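Local coordinates for Lin0012 protein (Listeria innocua, PDB 3K17) that probably catalyses ATP-dependent phosphorylation of phosphomevalonate in the mevalonate pathway to isopentenyl diphosphate, at residues G171-T176 / L203-L208; K14-G19 / A30-V35; K90-E95 / K134-I139; E80-A85 / V125-A130. All coordinates share one frame; numbering follows the deposited sequence.

Contact 1: G171-T176 / L203-L208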
loop_
_atom_site.group_PDB
_atom_site.type_symbol
_atom_site.label_atom_id
_atom_site.label_comp_id
_atom_site.label_asym_id
_atom_site.label_seq_id
_atom_site.Cartn_x
_atom_site.Cartn_y
_atom_site.Cartn_z
ATOM N N GLY A 171 29.600 5.230 -37.491
ATOM C CA GLY A 171 31.041 5.312 -37.655
ATOM C C GLY A 171 31.836 5.266 -36.364
ATOM O O GLY A 171 31.413 4.658 -35.375
ATOM N N TRP A 172 33.001 5.910 -36.388
ATOM C CA TRP A 172 33.895 5.983 -35.245
ATOM C C TRP A 172 33.861 7.401 -34.691
ATOM O O TRP A 172 33.912 8.368 -35.458
ATOM C CB TRP A 172 35.335 5.651 -35.665
ATOM C CG TRP A 172 35.558 4.222 -36.082
ATOM C CD1 TRP A 172 35.086 3.609 -37.209
ATOM C CD2 TRP A 172 36.262 3.217 -35.343
ATOM N NE1 TRP A 172 35.447 2.283 -37.213
ATOM C CE2 TRP A 172 36.168 2.015 -36.078
ATOM C CE3 TRP A 172 36.958 3.214 -34.125
ATOM C CZ2 TRP A 172 36.743 0.818 -35.634
ATOM C CZ3 TRP A 172 37.532 2.023 -33.683
ATOM C CH2 TRP A 172 37.419 0.842 -34.438
ATOM N N ILE A 173 33.793 7.532 -33.368
ATOM C CA ILE A 173 33.759 8.858 -32.762
ATOM C C ILE A 173 34.565 8.999 -31.480
ATOM O O ILE A 173 34.862 8.023 -30.782
ATOM C CB ILE A 173 32.317 9.298 -32.392
ATOM C CG1 ILE A 173 31.739 8.343 -31.342
ATOM C CG2 ILE A 173 31.436 9.337 -33.632
ATOM C CD1 ILE A 173 30.460 8.841 -30.664
ATOM N N ALA A 174 34.905 10.249 -31.188
ATOM C CA ALA A 174 35.578 10.611 -29.963
ATOM C C ALA A 174 34.430 11.341 -29.270
ATOM O O ALA A 174 33.960 12.377 -29.753
ATOM C CB ALA A 174 36.726 11.561 -30.235
ATOM N N TYR A 175 33.952 10.787 -28.163
ATOM C CA TYR A 175 32.841 11.395 -27.436
ATOM C C TYR A 175 33.299 12.050 -26.144
ATOM O O TYR A 175 33.958 11.413 -25.318
ATOM C CB TYR A 175 31.791 10.333 -27.097
ATOM C CG TYR A 175 30.672 10.865 -26.230
ATOM C CD1 TYR A 175 29.697 11.701 -26.761
ATOM C CD2 TYR A 175 30.612 10.563 -24.866
ATOM C CE1 TYR A 175 28.683 12.231 -25.960
ATOM C CE2 TYR A 175 29.601 11.090 -24.057
ATOM C CZ TYR A 175 28.639 11.922 -24.611
ATOM O OH TYR A 175 27.636 12.446 -23.823
ATOM N N THR A 176 32.948 13.317 -25.963
ATOM C CA THR A 176 33.309 14.028 -24.748
ATOM C C THR A 176 32.040 14.387 -23.985
ATOM O O THR A 176 31.237 15.217 -24.421
ATOM C CB THR A 176 34.111 15.302 -25.057
ATOM O OG1 THR A 176 35.299 14.945 -25.770
ATOM C CG2 THR A 176 34.490 16.017 -23.764
ATOM N N LEU A 203 30.241 19.251 -24.004
ATOM C CA LEU A 203 29.831 18.267 -24.989
ATOM C C LEU A 203 30.558 18.394 -26.321
ATOM O O LEU A 203 30.653 19.477 -26.888
ATOM C CB LEU A 203 28.328 18.372 -25.245
ATOM C CG LEU A 203 27.793 17.422 -26.315
ATOM C CD1 LEU A 203 27.895 15.987 -25.810
ATOM C CD2 LEU A 203 26.341 17.777 -26.651
ATOM N N GLN A 204 31.075 17.278 -26.815
ATOM C CA GLN A 204 31.730 17.270 -28.112
ATOM C C GLN A 204 31.655 15.880 -28.706
ATOM O O GLN A 204 31.957 14.888 -28.045
ATOM C CB GLN A 204 33.196 17.706 -28.025
ATOM C CG GLN A 204 33.771 18.029 -29.404
ATOM C CD GLN A 204 35.258 18.351 -29.391
ATOM O OE1 GLN A 204 35.715 19.207 -28.633
ATOM N NE2 GLN A 204 36.015 17.670 -30.243
ATOM N N ILE A 205 31.240 15.813 -29.960
ATOM C CA ILE A 205 31.134 14.548 -30.657
ATOM C C ILE A 205 31.915 14.689 -31.954
ATOM O O ILE A 205 31.461 15.326 -32.899
ATOM C CB ILE A 205 29.658 14.207 -30.947
ATOM C CG1 ILE A 205 28.848 14.301 -29.644
ATOM C CG2 ILE A 205 29.552 12.818 -31.542
ATOM C CD1 ILE A 205 27.362 14.020 -29.814
ATOM N N GLU A 206 33.096 14.087 -31.987
ATOM C CA GLU A 206 33.961 14.164 -33.153
ATOM C C GLU A 206 33.995 12.898 -33.991
ATOM O O GLU A 206 34.280 11.813 -33.482
ATOM C CB GLU A 206 35.392 14.490 -32.717
ATOM C CG GLU A 206 36.346 14.668 -33.888
ATOM C CD GLU A 206 37.794 14.773 -33.456
ATOM O OE1 GLU A 206 38.045 14.972 -32.251
ATOM O OE2 GLU A 206 38.681 14.662 -34.328
ATOM N N THR A 207 33.721 13.043 -35.283
ATOM C CA THR A 207 33.766 11.914 -36.194
ATOM C C THR A 207 35.240 11.597 -36.446
ATOM O O THR A 207 36.033 12.501 -36.712
ATOM C CB THR A 207 33.072 12.254 -37.526
ATOM O OG1 THR A 207 31.655 12.350 -37.315
ATOM C CG2 THR A 207 33.354 11.180 -38.564
ATOM N N LEU A 208 35.598 10.320 -36.348
ATOM C CA LEU A 208 36.970 9.875 -36.551
ATOM C C LEU A 208 37.122 8.969 -37.765
ATOM O O LEU A 208 36.139 8.477 -38.322
ATOM C CB LEU A 208 37.472 9.116 -35.324
ATOM C CG LEU A 208 37.576 9.870 -34.002
ATOM C CD1 LEU A 208 37.911 8.884 -32.882
ATOM C CD2 LEU A 208 38.640 10.947 -34.110
HETATM O O HOH W 1 33.742 7.324 -38.756
HETATM O O HOH W 2 30.996 9.062 -37.200
#
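Ala174 and Glu206 hold the middle of this antiparallel pairing through two backbone bonds: Ala174 N gives its hydrogen to Glu206 O at 2.8 Å, and Glu206 N returns one to Ala174 O at 2.9 Å. Thr176 and Gln204 repeat the exchange further along, with a longer return bond from Gln204 N to Thr176 O (3.2 Å). At the other end Leu208 N bonds to Trp172 O at 2.7 Å. A water bridges Trp172 N and Leu208 O nearby.

Between these rungs the side chains alternate. On the face of Ala174 and Leu208, the CD1 methyl of Leu208 lies 3.9 Å from Ala174 CB and also rests on the backbone between Ile173 and Ala174. On the other face, Ile173 and Ile205 run alongside each other in the same direction, CD1 of Ile173 meeting CG2 of Ile205. Tyr175 carries its CG anti to the backbone N (chi1 175°). The edge of its ring meets Ile205 CG1, while its CE1 touches Leu203 CD1 at 3.8 Å.

Further out, helix 162-169 packs on Ile173, Tyr175 and Ile205 through Ala165. The Tyr175 hydroxyl is hydrogen-bonded to Ser160 O, Thr176 OG1 to Thr29 OG1, and Glu206 OE2 to His263 NE2. Strand 172-176 also pairs with strand 29-35, so strand 204-208 extends the mixed sheet of the GHMP-kinase fold, with helices packed on the Tyr175 face.

Contact 2: K14-G19 / A30-V35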
loop_
_atom_site.group_PDB
_atom_site.type_symbol
_atom_site.label_atom_id
_atom_site.label_comp_id
_atom_site.label_asym_id
_atom_site.label_seq_id
_atom_site.Cartn_x
_atom_site.Cartn_y
_atom_site.Cartn_z
ATOM N N LYS A 14 26.623 -0.320 -30.534
ATOM C CA LYS A 14 27.857 0.389 -30.211
ATOM C C LYS A 14 28.830 -0.440 -29.395
ATOM O O LYS A 14 28.450 -1.395 -28.726
ATOM C CB LYS A 14 27.532 1.661 -29.421
ATOM C CG LYS A 14 26.991 1.373 -28.000
ATOM C CD LYS A 14 28.104 1.344 -26.936
ATOM C CE LYS A 14 27.711 0.522 -25.703
ATOM N NZ LYS A 14 27.806 -0.954 -25.984
ATOM N N LEU A 15 30.091 -0.033 -29.444
ATOM C CA LEU A 15 31.151 -0.682 -28.697
ATOM C C LEU A 15 32.149 0.364 -28.238
ATOM O O LEU A 15 32.698 1.101 -29.059
ATOM C CB LEU A 15 31.879 -1.712 -29.570
ATOM C CG LEU A 15 31.219 -3.085 -29.718
ATOM C CD1 LEU A 15 31.998 -3.932 -30.709
ATOM C CD2 LEU A 15 31.165 -3.766 -28.342
ATOM N N TYR A 16 32.364 0.449 -26.930
ATOM C CA TYR A 16 33.357 1.371 -26.405
ATOM C C TYR A 16 34.693 0.786 -26.829
ATOM O O TYR A 16 34.870 -0.436 -26.829
ATOM C CB TYR A 16 33.288 1.428 -24.880
ATOM C CG TYR A 16 32.336 2.478 -24.358
ATOM C CD1 TYR A 16 32.737 3.810 -24.249
ATOM C CD2 TYR A 16 31.025 2.151 -24.017
ATOM C CE1 TYR A 16 31.864 4.791 -23.817
ATOM C CE2 TYR A 16 30.134 3.132 -23.582
ATOM C CZ TYR A 16 30.563 4.450 -23.487
ATOM O OH TYR A 16 29.695 5.431 -23.073
ATOM N N VAL A 17 35.630 1.651 -27.198
ATOM C CA VAL A 17 36.947 1.193 -27.624
ATOM C C VAL A 17 37.992 1.576 -26.579
ATOM O O VAL A 17 38.936 0.833 -26.347
ATOM C CB VAL A 17 37.339 1.800 -28.985
ATOM C CG1 VAL A 17 38.758 1.373 -29.360
ATOM C CG2 VAL A 17 36.355 1.348 -30.057
ATOM N N ALA A 18 37.792 2.726 -25.938
ATOM C CA ALA A 18 38.703 3.221 -24.915
ATOM C C ALA A 18 38.044 4.329 -24.094
ATOM O O ALA A 18 37.145 5.009 -24.573
ATOM C CB ALA A 18 39.976 3.761 -25.575
ATOM N N GLY A 19 38.492 4.499 -22.858
ATOM C CA GLY A 19 37.952 5.551 -22.012
ATOM C C GLY A 19 36.762 5.189 -21.144
ATOM O O GLY A 19 36.192 6.067 -20.491
ATOM N N ALA A 30 35.835 9.458 -24.577
ATOM C CA ALA A 30 35.929 8.043 -24.907
ATOM C C ALA A 30 35.852 7.884 -26.416
ATOM O O ALA A 30 35.331 8.756 -27.117
ATOM C CB ALA A 30 34.797 7.248 -24.243
ATOM N N ILE A 31 36.383 6.770 -26.906
ATOM C CA ILE A 31 36.354 6.454 -28.321
ATOM C C ILE A 31 35.319 5.333 -28.475
ATOM O O ILE A 31 35.277 4.422 -27.658
ATOM C CB ILE A 31 37.709 5.908 -28.810
ATOM C CG1 ILE A 31 38.816 6.947 -28.582
ATOM C CG2 ILE A 31 37.603 5.517 -30.291
ATOM C CD1 ILE A 31 38.603 8.244 -29.338
ATOM N N LEU A 32 34.478 5.413 -29.502
ATOM C CA LEU A 32 33.489 4.362 -29.733
ATOM C C LEU A 32 33.296 4.134 -31.209
ATOM O O LEU A 32 33.549 5.021 -32.026
ATOM C CB LEU A 32 32.115 4.722 -29.152
ATOM C CG LEU A 32 31.901 4.973 -27.660
ATOM C CD1 LEU A 32 31.760 6.471 -27.419
ATOM C CD2 LEU A 32 30.618 4.241 -27.209
ATOM N N THR A 33 32.858 2.932 -31.551
ATOM C CA THR A 33 32.553 2.626 -32.927
ATOM C C THR A 33 31.175 1.983 -32.949
ATOM O O THR A 33 30.811 1.241 -32.031
ATOM C CB THR A 33 33.562 1.648 -33.576
ATOM O OG1 THR A 33 33.148 1.389 -34.925
ATOM C CG2 THR A 33 33.600 0.318 -32.830
ATOM N N ALA A 34 30.400 2.296 -33.978
ATOM C CA ALA A 34 29.088 1.693 -34.135
ATOM C C ALA A 34 29.384 0.362 -34.825
ATOM O O ALA A 34 30.434 0.216 -35.463
ATOM C CB ALA A 34 28.203 2.575 -35.006
ATOM N N VAL A 35 28.486 -0.612 -34.699
ATOM C CA VAL A 35 28.718 -1.914 -35.319
ATOM C C VAL A 35 27.653 -2.259 -36.354
ATOM O O VAL A 35 26.558 -1.693 -36.359
ATOM C CB VAL A 35 28.778 -3.053 -34.254
ATOM C CG1 VAL A 35 29.765 -2.690 -33.149
ATOM C CG2 VAL A 35 27.406 -3.285 -33.661
#
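A classic beta bulge in the hairpin of strands 7-18 and 29-35 sets Val17 and Ala18 together against Ile31. Ile31 O takes a firm bond from Val17 N (2.8 Å) and a weak one from Ala18 N (3.5 Å), while Ile31 N binds Ala18 O. The extra residue shifts the register by one, and Val17 CB leans on Ile31 CG2 at 3.9 Å. Gly19 follows with a positive phi of 91° and passes close to Ala30.

Before the bulge the strands are regularly paired: Leu15 and Thr33 exchange both backbone bonds, and neighbouring strand 172-176 takes up the far edge of strand 29-35 within the large mixed sheet of the GHMP-kinase fold. On the face of Lys14, Tyr16 and Leu32, the CD2 methyl of Leu32 sits over the centre of the Tyr16 ring, 3.5 Å from the centroid, in a CH-pi contact. Ala30 CB fills the edge of the same ring, in its plane and 3.8 Å from CE1, and the bent Lys14 chain brings CD to 3.8 Å from Leu32 CD2. On the face of Leu15 and Thr33, Leu15 crosses Val35 at about a right angle, its CD1 only 3.5 Å from Val35 CG1. Helix 241-264 lies against Ala18 and Ile31 through Ile258.

Contact 3: K90-E95 / K134-I139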
loop_
_atom_site.group_PDB
_atom_site.type_symbol
_atom_site.label_atom_id
_atom_site.label_comp_id
_atom_site.label_asym_id
_atom_site.label_seq_id
_atom_site.Cartn_x
_atom_site.Cartn_y
_atom_site.Cartn_z
ATOM N N LYS A 90 5.465 19.289 -29.706
ATOM C CA LYS A 90 4.420 20.233 -29.356
ATOM C C LYS A 90 5.005 21.624 -29.128
ATOM O O LYS A 90 4.346 22.625 -29.403
ATOM C CB LYS A 90 3.675 19.781 -28.109
ATOM C CG LYS A 90 2.730 18.616 -28.329
ATOM C CD LYS A 90 1.999 18.317 -27.035
ATOM C CE LYS A 90 0.894 17.313 -27.232
ATOM N NZ LYS A 90 0.053 17.228 -26.005
ATOM N N SER A 91 6.236 21.693 -28.627
ATOM C CA SER A 91 6.861 22.987 -28.390
ATOM C C SER A 91 7.136 23.673 -29.725
ATOM O O SER A 91 7.201 24.894 -29.790
ATOM C CB SER A 91 8.171 22.839 -27.599
ATOM O OG SER A 91 9.187 22.231 -28.377
ATOM N N GLU A 92 7.305 22.883 -30.783
ATOM C CA GLU A 92 7.546 23.431 -32.117
ATOM C C GLU A 92 6.228 23.647 -32.858
ATOM O O GLU A 92 6.223 24.033 -34.022
ATOM C CB GLU A 92 8.436 22.491 -32.937
ATOM C CG GLU A 92 9.898 22.494 -32.535
ATOM C CD GLU A 92 10.555 23.855 -32.724
ATOM O OE1 GLU A 92 10.333 24.482 -33.783
ATOM O OE2 GLU A 92 11.299 24.292 -31.820
ATOM N N GLY A 93 5.112 23.389 -32.182
ATOM C CA GLY A 93 3.812 23.567 -32.803
ATOM C C GLY A 93 3.483 22.493 -33.825
ATOM O O GLY A 93 2.682 22.713 -34.737
ATOM N N ILE A 94 4.103 21.326 -33.681
ATOM C CA ILE A 94 3.868 20.214 -34.597
ATOM C C ILE A 94 2.727 19.338 -34.089
ATOM O O ILE A 94 2.685 18.990 -32.908
ATOM C CB ILE A 94 5.126 19.325 -34.735
ATOM C CG1 ILE A 94 6.304 20.165 -35.231
ATOM C CG2 ILE A 94 4.837 18.159 -35.669
ATOM C CD1 ILE A 94 6.039 20.866 -36.535
ATOM N N GLU A 95 1.811 18.973 -34.984
ATOM C CA GLU A 95 0.686 18.136 -34.598
ATOM C C GLU A 95 1.002 16.659 -34.754
ATOM O O GLU A 95 1.358 16.192 -35.838
ATOM C CB GLU A 95 -0.558 18.452 -35.431
ATOM C CG GLU A 95 -1.740 17.543 -35.093
ATOM C CD GLU A 95 -2.919 17.712 -36.041
ATOM O OE1 GLU A 95 -2.750 17.504 -37.263
ATOM O OE2 GLU A 95 -4.022 18.047 -35.561
ATOM N N LYS A 134 9.703 11.611 -39.289
ATOM C CA LYS A 134 8.278 11.647 -39.585
ATOM C C LYS A 134 7.581 12.988 -39.338
ATOM O O LYS A 134 6.718 13.386 -40.119
ATOM C CB LYS A 134 7.566 10.562 -38.765
ATOM C CG LYS A 134 6.050 10.564 -38.866
ATOM C CD LYS A 134 5.573 10.172 -40.259
ATOM C CE LYS A 134 4.052 10.090 -40.309
ATOM N NZ LYS A 134 3.556 9.713 -41.663
ATOM N N PHE A 135 7.953 13.688 -38.270
ATOM C CA PHE A 135 7.283 14.943 -37.926
ATOM C C PHE A 135 8.082 16.248 -37.986
ATOM O O PHE A 135 7.489 17.320 -38.037
ATOM C CB PHE A 135 6.673 14.826 -36.523
ATOM C CG PHE A 135 5.607 13.768 -36.402
ATOM C CD1 PHE A 135 4.332 13.982 -36.917
ATOM C CD2 PHE A 135 5.886 12.547 -35.783
ATOM C CE1 PHE A 135 3.347 12.999 -36.824
ATOM C CE2 PHE A 135 4.906 11.553 -35.683
ATOM C CZ PHE A 135 3.638 11.778 -36.203
ATOM N N TYR A 136 9.405 16.163 -37.972
ATOM C CA TYR A 136 10.244 17.361 -37.975
ATOM C C TYR A 136 11.627 16.978 -38.504
ATOM O O TYR A 136 12.636 17.149 -37.820
ATOM C CB TYR A 136 10.345 17.884 -36.537
ATOM C CG TYR A 136 10.956 19.256 -36.367
ATOM C CD1 TYR A 136 10.339 20.390 -36.892
ATOM C CD2 TYR A 136 12.131 19.424 -35.641
ATOM C CE1 TYR A 136 10.882 21.666 -36.694
ATOM C CE2 TYR A 136 12.680 20.685 -35.436
ATOM C CZ TYR A 136 12.053 21.801 -35.966
ATOM O OH TYR A 136 12.611 23.045 -35.775
ATOM N N PRO A 137 11.684 16.476 -39.748
ATOM C CA PRO A 137 12.912 16.041 -40.421
ATOM C C PRO A 137 14.071 17.026 -40.542
ATOM O O PRO A 137 15.226 16.605 -40.650
ATOM C CB PRO A 137 12.409 15.564 -41.784
ATOM C CG PRO A 137 11.219 16.435 -42.026
ATOM C CD PRO A 137 10.539 16.447 -40.680
ATOM N N GLU A 138 13.780 18.324 -40.519
ATOM C CA GLU A 138 14.843 19.317 -40.650
ATOM C C GLU A 138 15.727 19.437 -39.407
ATOM O O GLU A 138 16.844 19.952 -39.487
ATOM C CB GLU A 138 14.256 20.696 -40.978
ATOM C CG GLU A 138 13.333 21.252 -39.905
ATOM C CD GLU A 138 11.862 21.165 -40.289
ATOM O OE1 GLU A 138 11.386 20.052 -40.622
ATOM O OE2 GLU A 138 11.184 22.217 -40.252
ATOM N N ILE A 139 15.235 18.958 -38.267
ATOM C CA ILE A 139 15.985 19.047 -37.013
ATOM C C ILE A 139 17.427 18.565 -37.157
ATOM O O ILE A 139 17.710 17.642 -37.911
ATOM C CB ILE A 139 15.285 18.244 -35.885
ATOM C CG1 ILE A 139 15.891 18.622 -34.532
ATOM C CG2 ILE A 139 15.417 16.742 -36.146
ATOM C CD1 ILE A 139 15.271 17.893 -33.349
#
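Glu92 crosses Tyr136 at about a right angle, its CG lying over one face of the phenol ring and offset toward the rim, 4.1 Å above the plane. CG is anti to the carbonyl carbon, and a further bend at chi2 (-62°) brings CD back beside the ring. OE1 lies 3.3 Å from Tyr136 OH, and the carboxylate and ring planes stand 34° apart. The opposite face of the ring carries CG of Glu138, so two acidic side chains sandwich it with their methylene groups.

Ile94 crosses Phe135 obliquely. Its CG2 sits 3.7 Å from Phe135 O and 3.9 Å from Phe135 CB, and its CD1 reaches Tyr136 CD1 at 4.3 Å. This approach follows a Schellman motif, in which Gly93, with positive phi, closes helix 76-91 with two bonds back into the last turn, one of them from Gly93 N to Lys90 O, and the chain turns toward the end of helix 119-135. Leu89 of the first helix backs Ile94, Phe135 and Tyr136.

The two helix ends are therefore joined mainly by van der Waals packing at the surface. The carboxylates of Glu92 and Glu138 come within 6.9 Å (OE1 to OE2), a proximity that probably costs a little electrostatic repulsion.

Contact 4: E80-A85 / V125-A130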
loop_
_atom_site.group_PDB
_atom_site.type_symbol
_atom_site.label_atom_id
_atom_site.label_comp_id
_atom_site.label_asym_id
_atom_site.label_seq_id
_atom_site.Cartn_x
_atom_site.Cartn_y
_atom_site.Cartn_z
ATOM N N GLU A 80 9.845 6.615 -22.788
ATOM C CA GLU A 80 10.425 7.902 -22.428
ATOM C C GLU A 80 10.839 8.683 -23.678
ATOM O O GLU A 80 10.642 9.893 -23.752
ATOM C CB GLU A 80 11.640 7.698 -21.521
ATOM C CG GLU A 80 12.279 8.980 -21.035
ATOM C CD GLU A 80 11.496 9.647 -19.919
ATOM O OE1 GLU A 80 10.508 9.053 -19.444
ATOM O OE2 GLU A 80 11.876 10.764 -19.509
ATOM N N ALA A 81 11.423 7.985 -24.650
ATOM C CA ALA A 81 11.849 8.627 -25.893
ATOM C C ALA A 81 10.628 9.181 -26.624
ATOM O O ALA A 81 10.670 10.272 -27.170
ATOM C CB ALA A 81 12.586 7.635 -26.768
ATOM N N ILE A 82 9.534 8.422 -26.622
ATOM C CA ILE A 82 8.300 8.853 -27.268
ATOM C C ILE A 82 7.717 10.075 -26.549
ATOM O O ILE A 82 7.237 11.020 -27.183
ATOM C CB ILE A 82 7.252 7.700 -27.266
ATOM C CG1 ILE A 82 7.669 6.629 -28.270
ATOM C CG2 ILE A 82 5.860 8.238 -27.588
ATOM C CD1 ILE A 82 6.827 5.361 -28.209
ATOM N N ASN A 83 7.767 10.057 -25.221
ATOM C CA ASN A 83 7.230 11.159 -24.430
ATOM C C ASN A 83 8.029 12.451 -24.624
ATOM O O ASN A 83 7.458 13.525 -24.819
ATOM C CB ASN A 83 7.186 10.759 -22.949
ATOM C CG ASN A 83 6.108 9.706 -22.663
ATOM O OD1 ASN A 83 6.247 8.864 -21.760
ATOM N ND2 ASN A 83 5.031 9.754 -23.433
ATOM N N ILE A 84 9.351 12.353 -24.579
ATOM C CA ILE A 84 10.165 13.540 -24.760
ATOM C C ILE A 84 10.055 14.055 -26.202
ATOM O O ILE A 84 10.045 15.259 -26.429
ATOM C CB ILE A 84 11.644 13.265 -24.412
ATOM C CG1 ILE A 84 12.407 14.584 -24.315
ATOM C CG2 ILE A 84 12.272 12.370 -25.473
ATOM C CD1 ILE A 84 13.852 14.419 -23.879
ATOM N N ALA A 85 9.957 13.150 -27.173
ATOM C CA ALA A 85 9.841 13.580 -28.568
ATOM C C ALA A 85 8.506 14.307 -28.751
ATOM O O ALA A 85 8.417 15.329 -29.439
ATOM C CB ALA A 85 9.920 12.387 -29.492
ATOM N N VAL A 125 17.558 5.894 -29.629
ATOM C CA VAL A 125 17.937 6.625 -30.841
ATOM C C VAL A 125 17.015 6.295 -32.017
ATOM O O VAL A 125 16.710 7.167 -32.829
ATOM C CB VAL A 125 19.419 6.328 -31.218
ATOM C CG1 VAL A 125 19.754 6.867 -32.613
ATOM C CG2 VAL A 125 20.344 6.981 -30.186
ATOM N N ALA A 126 16.554 5.047 -32.102
ATOM C CA ALA A 126 15.659 4.644 -33.180
ATOM C C ALA A 126 14.326 5.390 -33.065
ATOM O O ALA A 126 13.779 5.869 -34.067
ATOM C CB ALA A 126 15.428 3.123 -33.147
ATOM N N VAL A 127 13.805 5.493 -31.844
ATOM C CA VAL A 127 12.550 6.195 -31.629
ATOM C C VAL A 127 12.694 7.683 -31.985
ATOM O O VAL A 127 11.863 8.239 -32.713
ATOM C CB VAL A 127 12.083 6.059 -30.153
ATOM C CG1 VAL A 127 10.929 7.030 -29.861
ATOM C CG2 VAL A 127 11.641 4.608 -29.886
ATOM N N ILE A 128 13.747 8.322 -31.484
ATOM C CA ILE A 128 13.942 9.744 -31.759
ATOM C C ILE A 128 14.078 9.980 -33.263
ATOM O O ILE A 128 13.427 10.866 -33.819
ATOM C CB ILE A 128 15.188 10.299 -31.023
ATOM C CG1 ILE A 128 14.987 10.196 -29.499
ATOM C CG2 ILE A 128 15.456 11.759 -31.454
ATOM C CD1 ILE A 128 13.760 10.919 -28.966
ATOM N N ASN A 129 14.917 9.188 -33.924
ATOM C CA ASN A 129 15.095 9.345 -35.362
ATOM C C ASN A 129 13.822 9.097 -36.140
ATOM O O ASN A 129 13.512 9.840 -37.073
ATOM C CB ASN A 129 16.189 8.428 -35.891
ATOM C CG ASN A 129 17.539 9.103 -35.903
ATOM O OD1 ASN A 129 17.623 10.320 -36.003
ATOM N ND2 ASN A 129 18.601 8.319 -35.821
ATOM N N ALA A 130 13.084 8.059 -35.762
ATOM C CA ALA A 130 11.837 7.743 -36.450
ATOM C C ALA A 130 10.791 8.853 -36.325
ATOM O O ALA A 130 10.136 9.196 -37.302
ATOM C CB ALA A 130 11.262 6.429 -35.925
#
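Ala81 O accepts the helical N-H of Ala85 at 3.0 Å and is also touched by the CD1 methyl of Ile128, which lies 3.6 Å from it on the neighbouring helix. That methyl is the common point of the contacts with Ala81, Ile84 and Ala85: it meets Ala81 CB, Ile84 CG2 and Ala85 CB, each at 4.1 Å. Ile128 sends CG1 anti to its carbonyl carbon, and chi2 of -58° then places CD1 toward helix 76-91.

One residue earlier, Val127 has its CB directed toward helix 76-91. Its CG1, anti to the backbone N, is 3.6 Å from Ala81 CB and 3.6 Å from CG1 of Ile82, whose side chain it crosses at about a right angle. Ala81, at the closest backbone approach, has a side chain small enough to let the two helices run with segment axes 8.9 Å apart at 31°.

On the far side of helix 119-135, Ala126 and Ala130 pack on strands 7-18 and 37-45, while a second subunit touches Ile84 through its own Ala188. No hydrogen bond spans the two segments; the side chains meet through hydrocarbon groups alone, and the one close polar atom, Ala81 O, is already bonded within its helix, so cohesion here rests on apolar packing.

How the contacts relate
From the N terminus, contact 2 closes first, folding the hairpin of strands 7-18 and 29-35 after a short, mostly irregular connection. Contacts 4 and 3 follow, and they cross: residues 80-85 of helix 76-91 pair with 125-130, and residues 90-95, at and beyond its C-terminal end, pair with 134-139, so one pair of helices is tied twice, in its middle and at its C-terminal ends. Contact 1 closes last, over an excursion about half helical between strands 172-176 and 204-208. It meets contact 2 directly, as Tyr175 N and Ile173 N probably bond to Ala30 O and Leu32 O. Contacts 1 and 2 thus belong to one sheet, about 21 and 22 Å, centre to centre, from contact 4.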